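Local coordinates for flavin-nucleotide-binding protein (Mycobacterium smegmatis, PDB 4YBN) that binds FAD and heme on a split beta-barrel related to pyridoxamine 5'-phosphate oxidases and probably works as an oxidoreductase, at residues 101-106 with 165-170; 46-51 with 68-73; 87-92 with 186-191; 37-42 with 75-80. All blocks are in the same frame, centred on the assembly; numbering follows the deposited sequence.

In the fold
All four contacts reach one curled antiparallel sheet, the split beta-barrel of this flavoprotein. Interactions 2 and 4 close first along the chain and touch each other, their centres about 8 Å apart: strands 34-41 and 44-55 are neighbours, and helix 68-74 leads into strand 78-91. That long strand also serves interaction 3, whose centre lies about 32 Å from that of interaction 4. Interaction 1 falls within the chain span bounded by interaction 3 and touches it, their centres about 11 Å apart. Interactions 1 and 2 lie on opposite sides of the chain's centre, with their own centres about 26 Å apart, and each meets a different FAD. All four touch the second subunit, so cofactor binding and dimer contacts share one sheet.

Interaction 1: 101-106 with 165-170; sequences RYRSAT and LSEGWP. With FAD (flavin-adenine dinucleotide), chain K.
Arg101 and Trp169 meet at the edge of the split beta-barrel, where strand 99-108 pairs antiparallel with the end of strand 161-166. The Arg101 chain is extended from CG to NE and turns the edge of its guanidinium to the indole. Arg101 CZ stands 4.7 Å from the centroid of the Trp169 six-membered ring and 4° off its normal, a cation-pi contact. Arg101 grips Gly168 O side-on with two nitrogens, NE at 2.8 Å and NH2 at 3.0 Å; both bonds lie near the guanidinium plane and fix its rotation. Glu167 crosses Arg101 at about a right angle, and its OE1, 4.3 Å from NE, is well out of that plane, so no N-H points at it and any attraction would be between charges alone.

On one face of the sheet Arg103 CG packs on Leu165 CD2 at 3.9 Å, while the Arg103 guanidinium forms a salt bridge with Asp87. On the other, Ser166 CB makes a CH-pi contact 3.9 Å from the Tyr102 ring centroid, and Tyr102 OH is hydrogen-bonded to the heme. Over the opposite face of the phenol, FAD C8 stands 3.2 Å above the Tyr102 ring plane, over its centre.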
# COMPACT_ATOMS: atom_id res chain seq x y z
N ARG A 101 9.82 -1.28 -9.07
CA ARG A 101 9.95 -2.61 -8.60
C ARG A 101 8.86 -2.76 -7.53
O ARG A 101 8.64 -1.90 -6.70
CB ARG A 101 11.33 -2.85 -8.03
CG ARG A 101 12.36 -3.20 -9.06
CD ARG A 101 13.66 -3.53 -8.36
NE ARG A 101 14.71 -3.94 -9.30
CZ ARG A 101 15.98 -4.16 -8.98
NH1 ARG A 101 16.39 -3.99 -7.72
NH2 ARG A 101 16.88 -4.53 -9.92
N TYR A 102 8.22 -3.90 -7.54
CA TYR A 102 7.17 -4.20 -6.54
C TYR A 102 6.82 -5.66 -6.49
O TYR A 102 7.23 -6.43 -7.37
CB TYR A 102 5.94 -3.43 -6.92
CG TYR A 102 5.36 -3.91 -8.25
CD1 TYR A 102 4.61 -5.09 -8.33
CD2 TYR A 102 5.56 -3.17 -9.43
CE1 TYR A 102 4.05 -5.52 -9.52
CE2 TYR A 102 4.98 -3.58 -10.63
CZ TYR A 102 4.24 -4.76 -10.67
OH TYR A 102 3.67 -5.19 -11.85
N ARG A 103 6.04 -6.04 -5.47
CA ARG A 103 5.44 -7.37 -5.35
C ARG A 103 4.00 -7.11 -4.94
O ARG A 103 3.77 -6.26 -4.07
CB ARG A 103 6.11 -8.15 -4.24
CG ARG A 103 7.55 -8.59 -4.41
CD ARG A 103 8.09 -9.04 -3.08
NE ARG A 103 8.55 -7.86 -2.35
CZ ARG A 103 8.85 -7.80 -1.07
NH1 ARG A 103 8.75 -8.89 -0.29
NH2 ARG A 103 9.25 -6.61 -0.56
N SER A 104 3.02 -7.73 -5.56
CA SER A 104 1.67 -7.44 -5.25
C SER A 104 0.84 -8.74 -5.28
O SER A 104 1.07 -9.57 -6.16
CB SER A 104 1.05 -6.46 -6.29
OG SER A 104 -0.26 -6.11 -5.76
N ALA A 105 -0.07 -8.90 -4.35
CA ALA A 105 -0.96 -10.08 -4.39
C ALA A 105 -2.35 -9.58 -4.34
O ALA A 105 -2.64 -8.57 -3.69
CB ALA A 105 -0.65 -10.98 -3.22
N THR A 106 -3.24 -10.28 -5.03
CA THR A 106 -4.65 -10.00 -4.98
C THR A 106 -5.38 -11.33 -4.66
O THR A 106 -5.06 -12.35 -5.26
CB THR A 106 -5.18 -9.48 -6.31
OG1 THR A 106 -4.27 -8.48 -6.83
CG2 THR A 106 -6.50 -8.83 -6.04
N LEU A 165 5.16 -10.01 -9.64
CA LEU A 165 6.49 -9.67 -9.14
C LEU A 165 7.27 -8.89 -10.21
O LEU A 165 7.46 -9.41 -11.31
CB LEU A 165 7.31 -10.94 -8.78
CG LEU A 165 6.62 -12.07 -7.97
CD1 LEU A 165 7.50 -13.32 -7.85
CD2 LEU A 165 6.29 -11.56 -6.56
N SER A 166 7.75 -7.69 -9.89
CA SER A 166 8.65 -6.92 -10.76
C SER A 166 9.89 -6.54 -10.01
O SER A 166 9.83 -5.71 -9.13
CB SER A 166 7.98 -5.66 -11.22
OG SER A 166 8.61 -5.20 -12.40
N GLU A 167 11.01 -7.21 -10.27
CA GLU A 167 12.25 -6.88 -9.59
C GLU A 167 13.40 -6.79 -10.57
O GLU A 167 14.55 -7.06 -10.20
CB GLU A 167 12.59 -7.93 -8.51
CG GLU A 167 11.51 -8.15 -7.43
CD GLU A 167 11.29 -6.94 -6.54
OE1 GLU A 167 12.16 -6.04 -6.48
OE2 GLU A 167 10.24 -6.86 -5.90
N GLY A 168 13.11 -6.37 -11.79
CA GLY A 168 14.09 -6.38 -12.88
C GLY A 168 14.81 -5.07 -13.01
O GLY A 168 14.82 -4.24 -12.05
N TRP A 169 15.41 -4.89 -14.19
CA TRP A 169 16.15 -3.67 -14.55
C TRP A 169 15.46 -2.92 -15.69
O TRP A 169 14.61 -3.47 -16.32
CB TRP A 169 17.55 -4.06 -15.03
CG TRP A 169 18.33 -4.64 -14.00
CD1 TRP A 169 18.56 -5.97 -13.81
CD2 TRP A 169 18.97 -3.94 -12.94
NE1 TRP A 169 19.33 -6.13 -12.68
CE2 TRP A 169 19.60 -4.91 -12.14
CE3 TRP A 169 19.11 -2.59 -12.60
CZ2 TRP A 169 20.34 -4.57 -11.01
CZ3 TRP A 169 19.84 -2.26 -11.49
CH2 TRP A 169 20.46 -3.24 -10.72
N PRO A 170 15.86 -1.65 -15.99
CA PRO A 170 15.26 -0.98 -17.12
C PRO A 170 15.46 -1.79 -18.45
O PRO A 170 16.52 -2.43 -18.65
CB PRO A 170 16.05 0.32 -17.21
CG PRO A 170 16.65 0.54 -15.89
CD PRO A 170 16.86 -0.81 -15.30
PA FAD K . -6.30 -7.43 -15.81
O1A FAD K . -6.18 -8.33 -17.01
O2A FAD K . -7.25 -6.28 -15.91
O5B FAD K . -6.57 -8.39 -14.48
C5B FAD K . -6.67 -9.83 -14.57
C4B FAD K . -6.16 -10.51 -13.30
O4B FAD K . -4.74 -10.34 -13.19
C3B FAD K . -6.62 -9.90 -11.97
O3B FAD K . -7.98 -10.18 -11.58
C2B FAD K . -5.53 -10.33 -10.98
O2B FAD K . -5.80 -11.60 -10.39
C1B FAD K . -4.27 -10.45 -11.85
N9A FAD K . -3.36 -9.34 -11.53
C8A FAD K . -3.22 -8.27 -12.35
N7A FAD K . -2.37 -7.36 -11.80
C5A FAD K . -1.97 -7.84 -10.61
C6A FAD K . -1.07 -7.33 -9.54
N6A FAD K . -0.48 -6.13 -9.77
N1A FAD K . -0.87 -8.10 -8.44
C2A FAD K . -1.51 -9.30 -8.27
N3A FAD K . -2.33 -9.80 -9.22
C4A FAD K . -2.61 -9.15 -10.41
N1 FAD K . 0.33 -0.91 -14.02
C2 FAD K . 0.22 0.11 -14.91
O2 FAD K . -0.42 -0.20 -15.94
N3 FAD K . 0.76 1.34 -14.69
C4 FAD K . 1.39 1.66 -13.49
O4 FAD K . 1.88 2.77 -13.14
C4X FAD K . 1.57 0.58 -12.49
N5 FAD K . 2.18 0.81 -11.30
C5X FAD K . 2.26 -0.20 -10.40
C6 FAD K . 2.89 0.01 -9.21
C7 FAD K . 3.00 -1.03 -8.31
C7M FAD K . 3.67 -0.81 -6.99
C8 FAD K . 2.44 -2.37 -8.57
C8M FAD K . 2.52 -3.47 -7.55
C9 FAD K . 1.81 -2.58 -9.77
C9A FAD K . 1.71 -1.54 -10.68
N10 FAD K . 1.04 -1.76 -11.89
C10 FAD K . 0.97 -0.73 -12.83
C1' FAD K . 0.50 -3.10 -12.22
C2' FAD K . -1.00 -3.21 -12.21
O2' FAD K . -1.40 -3.69 -10.93
C3' FAD K . -1.37 -4.27 -13.26
O3' FAD K . -0.53 -5.46 -13.08
C4' FAD K . -1.28 -3.66 -14.68
O4' FAD K . -2.14 -2.50 -14.82
C5' FAD K . -1.66 -4.70 -15.72
O5' FAD K . -2.88 -5.30 -15.31
P FAD K . -3.68 -6.31 -16.27
O1P FAD K . -2.67 -7.38 -16.59
O2P FAD K . -4.33 -5.54 -17.36
O3P FAD K . -4.83 -6.90 -15.34

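Interaction 2: 46-51 with 68-73; sequences VAFPIG and PWLRAL. With FAD (flavin-adenine dinucleotide), chain H.
Phe48 lays its ring on the indole of Trp69 as an offset stack, the phenyl and six-membered ring centroids 4.4 Å apart and the planes within 10° of parallel. The pair joins strand 44-55 of the split beta-barrel to helix 68-74, the two segments crossing with their directions 107° apart; Trp69 lines the FAD pocket and Phe48 backs it from behind. The first torsion of Phe48 sets CG between the backbone N and the carbonyl carbon. From there the two side chains slide past each other in opposite directions, so that Trp69 CB comes over the Phe48 ring, 4.1 Å from its centroid, a CH-pi contact. The approach of Phe48 CB to the indole is modelled too close to be given weight.

Leu73 reaches Phe48 tip to tip, CD1 meeting CZ at 3.8 Å in the plane of the ring. Farther along the strand Ile50 CD1 touches Leu70 CD2 at 3.7 Å, and Ile50 CG1 faces the flavin, 3.5 Å from FAD C4X.

The other face of Trp69 is turned to the FAD, with the bridging O3P of its diphosphate offset toward the rim. The N-terminal turn of the helix also points at this group: Trp69 N makes a long, weak but straight bond to FAD O2P (3.4 Å, 174°), and the helix end may help to stabilise the phosphate charge. Lys164 of the second subunit binds the same cofactor. On the strand side, the ribityl hydroxyl O2' of FAD donates to Pro49 O at 2.9 Å.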
# COMPACT_ATOMS: atom_id res chain seq x y z
N VAL A 46 -16.06 0.21 -3.09
CA VAL A 46 -15.51 0.86 -1.92
C VAL A 46 -14.18 0.18 -1.59
O VAL A 46 -13.96 -1.02 -1.90
CB VAL A 46 -16.42 0.94 -0.70
CG1 VAL A 46 -17.83 1.40 -1.05
CG2 VAL A 46 -16.47 -0.35 0.02
N ALA A 47 -13.27 0.95 -1.06
CA ALA A 47 -11.93 0.40 -0.72
C ALA A 47 -11.45 1.01 0.58
O ALA A 47 -11.71 2.20 0.83
CB ALA A 47 -10.97 0.67 -1.81
N PHE A 48 -10.86 0.17 1.46
CA PHE A 48 -10.38 0.70 2.73
C PHE A 48 -9.16 -0.08 3.12
O PHE A 48 -9.01 -1.22 2.78
CB PHE A 48 -11.44 0.68 3.80
CG PHE A 48 -11.93 -0.69 4.19
CD1 PHE A 48 -11.34 -1.36 5.22
CD2 PHE A 48 -12.99 -1.26 3.57
CE1 PHE A 48 -11.80 -2.62 5.64
CE2 PHE A 48 -13.42 -2.54 3.94
CZ PHE A 48 -12.82 -3.22 4.97
N PRO A 49 -8.23 0.56 3.75
CA PRO A 49 -7.08 -0.10 4.23
C PRO A 49 -7.31 -0.76 5.56
O PRO A 49 -8.17 -0.32 6.38
CB PRO A 49 -6.10 1.08 4.45
CG PRO A 49 -6.95 2.21 4.75
CD PRO A 49 -8.22 2.01 4.01
N ILE A 50 -6.58 -1.81 5.87
CA ILE A 50 -6.74 -2.46 7.17
C ILE A 50 -5.56 -3.33 7.47
O ILE A 50 -4.95 -3.92 6.57
CB ILE A 50 -8.06 -3.30 7.17
CG1 ILE A 50 -8.39 -3.75 8.59
CG2 ILE A 50 -7.89 -4.48 6.27
CD1 ILE A 50 -9.83 -4.00 8.99
N GLY A 51 -5.15 -3.44 8.74
CA GLY A 51 -4.10 -4.46 9.04
C GLY A 51 -4.54 -5.91 8.89
O GLY A 51 -5.68 -6.26 9.15
N PRO A 68 -19.17 -0.10 9.78
CA PRO A 68 -20.08 -0.55 8.72
C PRO A 68 -19.41 -1.34 7.67
O PRO A 68 -20.02 -2.25 7.14
CB PRO A 68 -20.61 0.75 8.11
CG PRO A 68 -20.51 1.74 9.22
CD PRO A 68 -19.26 1.36 9.98
N TRP A 69 -18.14 -1.04 7.42
CA TRP A 69 -17.35 -1.77 6.46
C TRP A 69 -17.12 -3.19 6.87
O TRP A 69 -17.38 -4.13 6.10
CB TRP A 69 -16.00 -1.11 6.43
CG TRP A 69 -15.96 -0.04 5.60
CD1 TRP A 69 -16.83 0.26 4.59
CD2 TRP A 69 -14.93 0.93 5.58
NE1 TRP A 69 -16.40 1.38 3.94
CE2 TRP A 69 -15.24 1.82 4.52
CE3 TRP A 69 -13.78 1.15 6.34
CZ2 TRP A 69 -14.45 2.91 4.21
CZ3 TRP A 69 -12.98 2.26 6.02
CH2 TRP A 69 -13.33 3.11 4.96
N LEU A 70 -16.68 -3.35 8.08
CA LEU A 70 -16.47 -4.73 8.59
C LEU A 70 -17.78 -5.50 8.68
O LEU A 70 -17.80 -6.69 8.35
CB LEU A 70 -15.71 -4.73 9.92
CG LEU A 70 -14.30 -4.17 9.77
CD1 LEU A 70 -13.73 -4.13 11.16
CD2 LEU A 70 -13.40 -5.02 8.89
N ARG A 71 -18.85 -4.83 9.10
CA ARG A 71 -20.19 -5.47 9.11
C ARG A 71 -20.62 -5.96 7.74
O ARG A 71 -21.21 -7.01 7.62
CB ARG A 71 -21.29 -4.53 9.63
CG ARG A 71 -21.40 -4.46 11.13
CD ARG A 71 -22.56 -3.54 11.50
NE ARG A 71 -22.52 -3.24 12.92
CZ ARG A 71 -23.46 -2.56 13.57
NH1 ARG A 71 -24.53 -2.12 12.92
NH2 ARG A 71 -23.34 -2.35 14.88
N ALA A 72 -20.31 -5.21 6.72
CA ALA A 72 -20.65 -5.57 5.35
C ALA A 72 -19.94 -6.83 4.96
O ALA A 72 -20.53 -7.76 4.44
CB ALA A 72 -20.33 -4.43 4.40
N LEU A 73 -18.68 -6.96 5.35
CA LEU A 73 -17.96 -8.16 5.08
C LEU A 73 -18.45 -9.33 5.91
O LEU A 73 -18.50 -10.45 5.43
CB LEU A 73 -16.48 -7.95 5.40
CG LEU A 73 -15.73 -6.94 4.48
CD1 LEU A 73 -14.35 -6.74 5.10
CD2 LEU A 73 -15.60 -7.53 3.10
PA FAD H . -17.29 3.68 6.96
O1A FAD H . -18.32 4.37 7.83
O2A FAD H . -17.57 2.27 6.49
O5B FAD H . -17.02 4.57 5.62
C5B FAD H . -17.57 5.86 5.38
C4B FAD H . -16.60 6.71 4.55
O4B FAD H . -15.59 7.31 5.40
C3B FAD H . -15.78 5.93 3.52
O3B FAD H . -16.42 5.58 2.28
C2B FAD H . -14.62 6.84 3.27
O2B FAD H . -15.03 7.75 2.26
C1B FAD H . -14.37 7.47 4.66
N9A FAD H . -13.23 6.72 5.26
C8A FAD H . -13.34 5.78 6.23
N7A FAD H . -12.13 5.24 6.54
C5A FAD H . -11.21 5.85 5.76
C6A FAD H . -9.75 5.74 5.59
N6A FAD H . -9.07 4.86 6.37
N1A FAD H . -9.18 6.58 4.66
C2A FAD H . -9.87 7.49 3.93
N3A FAD H . -11.19 7.60 4.04
C4A FAD H . -11.93 6.83 4.91
N1 FAD H . -9.50 -0.60 11.09
C2 FAD H . -9.79 -1.67 11.88
O2 FAD H . -10.98 -1.73 12.26
N3 FAD H . -8.85 -2.60 12.26
C4 FAD H . -7.57 -2.53 11.81
O4 FAD H . -6.66 -3.35 12.08
C4X FAD H . -7.19 -1.39 10.94
N5 FAD H . -5.92 -1.26 10.49
C5X FAD H . -5.58 -0.21 9.69
C6 FAD H . -4.28 -0.09 9.21
C7 FAD H . -3.91 0.96 8.38
C7M FAD H . -2.49 1.06 7.89
C8 FAD H . -4.92 1.97 8.02
C8M FAD H . -4.61 3.12 7.10
C9 FAD H . -6.21 1.86 8.47
C9A FAD H . -6.59 0.81 9.30
N10 FAD H . -7.93 0.68 9.75
C10 FAD H . -8.25 -0.40 10.60
C1' FAD H . -8.93 1.71 9.42
C2' FAD H . -9.96 1.43 8.36
O2' FAD H . -9.57 2.08 7.15
C3' FAD H . -11.32 2.01 8.84
O3' FAD H . -11.17 3.42 9.21
C4' FAD H . -12.05 1.17 9.92
O4' FAD H . -12.29 -0.19 9.49
C5' FAD H . -13.42 1.77 10.28
O5' FAD H . -14.12 2.16 9.09
P FAD H . -15.65 2.71 9.09
O1P FAD H . -15.81 3.65 10.26
O2P FAD H . -16.52 1.47 8.94
O3P FAD H . -15.86 3.64 7.75

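Interaction 3: 87-92 with 186-191; sequences DGVVVA and VPLTTQ
Val89 and Val186 form a hydrogen-bonded antiparallel pair that joins strand 78-91 to strand 184-192, the segment axes coming within 4.0 Å. The backbone bonds come first. Val89 N donates to Val186 O at 2.8 Å, and Val186 N returns a bond to Val89 O. The third, from Leu188 N to Asp87 O, is 2.9 Å long but reaches the oxygen from well above the carbonyl plane, 59° out of it. This oblique approach fits the local distortion: Asp87 and Gly88 both face Arg101, a classic beta bulge. Gly88 has a phi of 161°, and its CA is pressed to 3.2 Å from Val186 O, in a non-hydrogen-bonded pair with Pro187.

Apolar contacts run along the side of the sheet that carries Val89 and Val186. Leu188 CD1 lies over the bulge, 3.8 Å from Gly88 CA, and meets Val89 CG2 at 4.0 Å. Val91 and Val186 touch methyl to methyl, CG2 to CG2 at 4.1 Å.

The polar group is Asp87. A water lies 2.7 Å from Leu188 O and also near Asp87 OD1, spanning the two strands, while the main partner of the carboxylate is Arg103, through a salt bridge. Residues 188-191 pair with a strand of the second subunit, continuing the sheet across the interface.

Together, three backbone bonds and the valine and leucine methyls hold the two strands to each other, while the bulge sets Asp87 at the polar margin of the contact, where the water and Arg103 meet its carboxylate.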
# COMPACT_ATOMS: atom_id res chain seq x y z
N ASP A 87 9.16 -1.74 -3.82
CA ASP A 87 10.55 -2.07 -3.65
C ASP A 87 11.53 -1.16 -4.31
O ASP A 87 12.70 -1.25 -4.04
CB ASP A 87 10.81 -3.48 -4.17
CG ASP A 87 10.08 -4.52 -3.36
OD1 ASP A 87 9.79 -4.22 -2.18
OD2 ASP A 87 9.79 -5.61 -3.86
N GLY A 88 11.10 -0.29 -5.19
CA GLY A 88 12.02 0.65 -5.81
C GLY A 88 11.50 1.25 -7.08
O GLY A 88 10.41 0.90 -7.57
N VAL A 89 12.27 2.20 -7.58
CA VAL A 89 11.98 2.96 -8.77
C VAL A 89 12.99 2.55 -9.85
O VAL A 89 14.23 2.64 -9.63
CB VAL A 89 12.05 4.45 -8.55
CG1 VAL A 89 11.55 5.21 -9.79
CG2 VAL A 89 11.25 4.88 -7.33
N VAL A 90 12.42 2.18 -10.97
CA VAL A 90 13.13 1.77 -12.20
C VAL A 90 13.32 3.01 -13.05
O VAL A 90 12.41 3.49 -13.63
CB VAL A 90 12.38 0.72 -12.98
CG1 VAL A 90 13.19 0.18 -14.18
CG2 VAL A 90 12.05 -0.50 -12.10
N VAL A 91 14.54 3.52 -13.02
CA VAL A 91 14.99 4.68 -13.78
C VAL A 91 15.57 4.23 -15.12
O VAL A 91 16.70 3.75 -15.21
CB VAL A 91 15.98 5.50 -12.95
CG1 VAL A 91 16.33 6.80 -13.67
CG2 VAL A 91 15.39 5.83 -11.59
N ALA A 92 14.78 4.38 -16.17
CA ALA A 92 15.24 4.03 -17.51
C ALA A 92 15.73 5.28 -18.24
O ALA A 92 15.62 6.42 -17.75
CB ALA A 92 14.14 3.31 -18.28
N VAL A 186 16.56 2.98 -7.99
CA VAL A 186 16.65 3.52 -6.66
C VAL A 186 15.75 2.66 -5.76
O VAL A 186 14.52 2.72 -5.91
CB VAL A 186 16.19 4.93 -6.60
CG1 VAL A 186 16.53 5.52 -5.24
CG2 VAL A 186 16.85 5.74 -7.71
N PRO A 187 16.35 1.83 -4.89
CA PRO A 187 15.55 0.97 -4.02
C PRO A 187 14.75 1.74 -3.01
O PRO A 187 15.11 2.88 -2.65
CB PRO A 187 16.62 0.18 -3.26
CG PRO A 187 17.82 0.26 -4.11
CD PRO A 187 17.79 1.65 -4.61
N LEU A 188 13.69 1.08 -2.55
CA LEU A 188 12.83 1.56 -1.47
C LEU A 188 12.72 0.47 -0.43
O LEU A 188 12.53 -0.70 -0.74
CB LEU A 188 11.46 1.94 -1.99
CG LEU A 188 11.43 3.25 -2.79
CD1 LEU A 188 10.26 3.37 -3.76
CD2 LEU A 188 11.47 4.47 -1.89
N THR A 189 12.91 0.87 0.83
CA THR A 189 12.74 -0.04 1.95
C THR A 189 11.94 0.66 3.04
O THR A 189 11.95 1.87 3.16
CB THR A 189 14.07 -0.49 2.56
OG1 THR A 189 14.77 0.65 3.04
CG2 THR A 189 14.95 -1.16 1.51
N THR A 190 11.24 -0.15 3.82
CA THR A 190 10.45 0.33 4.90
C THR A 190 11.06 -0.25 6.12
O THR A 190 11.31 -1.44 6.19
CB THR A 190 8.98 -0.02 4.68
OG1 THR A 190 8.51 0.76 3.58
CG2 THR A 190 8.15 0.33 5.90
N GLN A 191 11.39 0.63 7.08
CA GLN A 191 12.12 0.27 8.25
C GLN A 191 11.50 0.80 9.54
O GLN A 191 10.95 1.89 9.55
CB GLN A 191 13.54 0.81 8.14
CG GLN A 191 14.53 -0.33 7.95
CD GLN A 191 15.79 0.19 7.33
OE1 GLN A 191 15.84 0.42 6.11
NE2 GLN A 191 16.82 0.40 8.16
O HOH W 1 11.71 -3.17 0.04

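Interaction 4: 37-42 with 75-80; sequences VALVRD and EGAPAA
Ala77 is where residues 75-80 first touch strand 34-41, in the stretch that leads from helix 68-74 to strand 78-91 of the split beta-barrel. Just before it, Gly76, with a positive phi of 109°, closes helix 68-74 in a Schellman motif and turns the chain toward the sheet.

The methyl of Ala77 takes two side chains of the neighbouring strand: Leu39 CD1 at 3.8 Å and Arg41 NH2 at 3.6 Å from its CB. Arg41 arrives there by folding back, its chain bent at chi2 and chi3, and NE donates to its neighbour's carbonyl, Val40 O, at 2.7 Å, which ties down the turned-back chain. Pro78 O is linked to strand 34-41 by a water. This water gives a proton to Pro78 O at 2.7 Å and accepts one from Val40 N at 3.0 Å, bridging the strands where no direct backbone bond joins them; the Pro78 ring packs on His44 of the second subunit.

Ala79 comes next, its CA making a CA-H...O contact of 3.2 Å with Ala38 O and its CB facing Val37 CG1. Ala80 forms an antiparallel hydrogen-bonded pair with Ala38, whose small side chain meets Ala38 of the second subunit. Ala80 N donates to Ala38 O at 2.9 Å, and the return bond, Ala38 N to Ala80 O, is also 2.9 Å, with an angle of 169° at the hydrogen.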
# COMPACT_ATOMS: atom_id res chain seq x y z
N VAL A 37 -8.78 -3.50 1.08
CA VAL A 37 -9.93 -4.37 0.85
C VAL A 37 -10.98 -3.62 0.03
O VAL A 37 -11.29 -2.50 0.31
CB VAL A 37 -10.56 -4.80 2.15
CG1 VAL A 37 -11.86 -5.56 1.89
CG2 VAL A 37 -9.61 -5.64 2.96
N ALA A 38 -11.42 -4.25 -1.03
CA ALA A 38 -12.42 -3.70 -1.94
C ALA A 38 -13.68 -4.55 -1.88
O ALA A 38 -13.60 -5.80 -1.84
CB ALA A 38 -11.86 -3.73 -3.33
N LEU A 39 -14.84 -3.90 -1.85
CA LEU A 39 -16.09 -4.54 -1.89
C LEU A 39 -17.08 -3.60 -2.63
O LEU A 39 -16.73 -2.50 -3.06
CB LEU A 39 -16.59 -4.83 -0.50
CG LEU A 39 -16.91 -3.69 0.45
CD1 LEU A 39 -17.97 -4.11 1.44
CD2 LEU A 39 -15.63 -3.28 1.18
N VAL A 40 -18.30 -4.07 -2.79
CA VAL A 40 -19.33 -3.35 -3.53
C VAL A 40 -20.46 -3.03 -2.55
O VAL A 40 -20.88 -3.89 -1.74
CB VAL A 40 -19.84 -4.22 -4.64
CG1 VAL A 40 -20.82 -3.48 -5.53
CG2 VAL A 40 -18.69 -4.74 -5.51
N ARG A 41 -20.88 -1.77 -2.55
CA ARG A 41 -22.10 -1.33 -1.86
C ARG A 41 -22.98 -0.60 -2.83
O ARG A 41 -22.51 0.36 -3.51
CB ARG A 41 -21.77 -0.35 -0.75
CG ARG A 41 -20.83 -0.93 0.27
CD ARG A 41 -21.56 -1.86 1.24
NE ARG A 41 -21.70 -3.27 0.81
CZ ARG A 41 -22.51 -4.16 1.39
NH1 ARG A 41 -23.34 -3.80 2.36
NH2 ARG A 41 -22.53 -5.41 0.96
N ASP A 42 -24.21 -1.08 -2.98
CA ASP A 42 -25.20 -0.46 -3.87
C ASP A 42 -24.65 -0.21 -5.24
O ASP A 42 -24.77 0.87 -5.80
CB ASP A 42 -25.75 0.80 -3.22
CG ASP A 42 -26.35 0.50 -1.83
OD1 ASP A 42 -26.89 -0.63 -1.65
OD2 ASP A 42 -26.25 1.34 -0.91
N GLU A 75 -21.40 -9.82 6.84
CA GLU A 75 -22.70 -10.19 6.24
C GLU A 75 -22.54 -10.84 4.87
O GLU A 75 -23.53 -11.21 4.23
CB GLU A 75 -23.58 -8.96 6.14
CG GLU A 75 -24.04 -8.53 7.54
CD GLU A 75 -24.73 -7.15 7.62
OE1 GLU A 75 -25.03 -6.49 6.61
OE2 GLU A 75 -24.94 -6.66 8.75
N GLY A 76 -21.30 -11.02 4.40
CA GLY A 76 -21.09 -11.81 3.23
C GLY A 76 -20.68 -11.06 1.98
O GLY A 76 -20.57 -11.67 0.92
N ALA A 77 -20.35 -9.77 2.04
CA ALA A 77 -19.92 -9.03 0.81
C ALA A 77 -18.70 -9.68 0.18
O ALA A 77 -17.63 -9.80 0.79
CB ALA A 77 -19.64 -7.56 1.16
N PRO A 78 -18.81 -10.07 -1.07
CA PRO A 78 -17.65 -10.60 -1.76
C PRO A 78 -16.55 -9.52 -1.77
O PRO A 78 -16.87 -8.37 -1.86
CB PRO A 78 -18.17 -10.83 -3.15
CG PRO A 78 -19.60 -11.11 -2.97
CD PRO A 78 -20.03 -10.15 -1.91
N ALA A 79 -15.29 -9.91 -1.67
CA ALA A 79 -14.22 -8.93 -1.43
C ALA A 79 -13.09 -9.22 -2.33
O ALA A 79 -12.90 -10.37 -2.79
CB ALA A 79 -13.75 -9.06 -0.01
N ALA A 80 -12.25 -8.23 -2.56
CA ALA A 80 -11.00 -8.50 -3.19
C ALA A 80 -9.95 -7.83 -2.28
O ALA A 80 -10.17 -6.70 -1.84
CB ALA A 80 -11.00 -7.97 -4.62
O HOH W 2 -19.03 -6.97 -2.58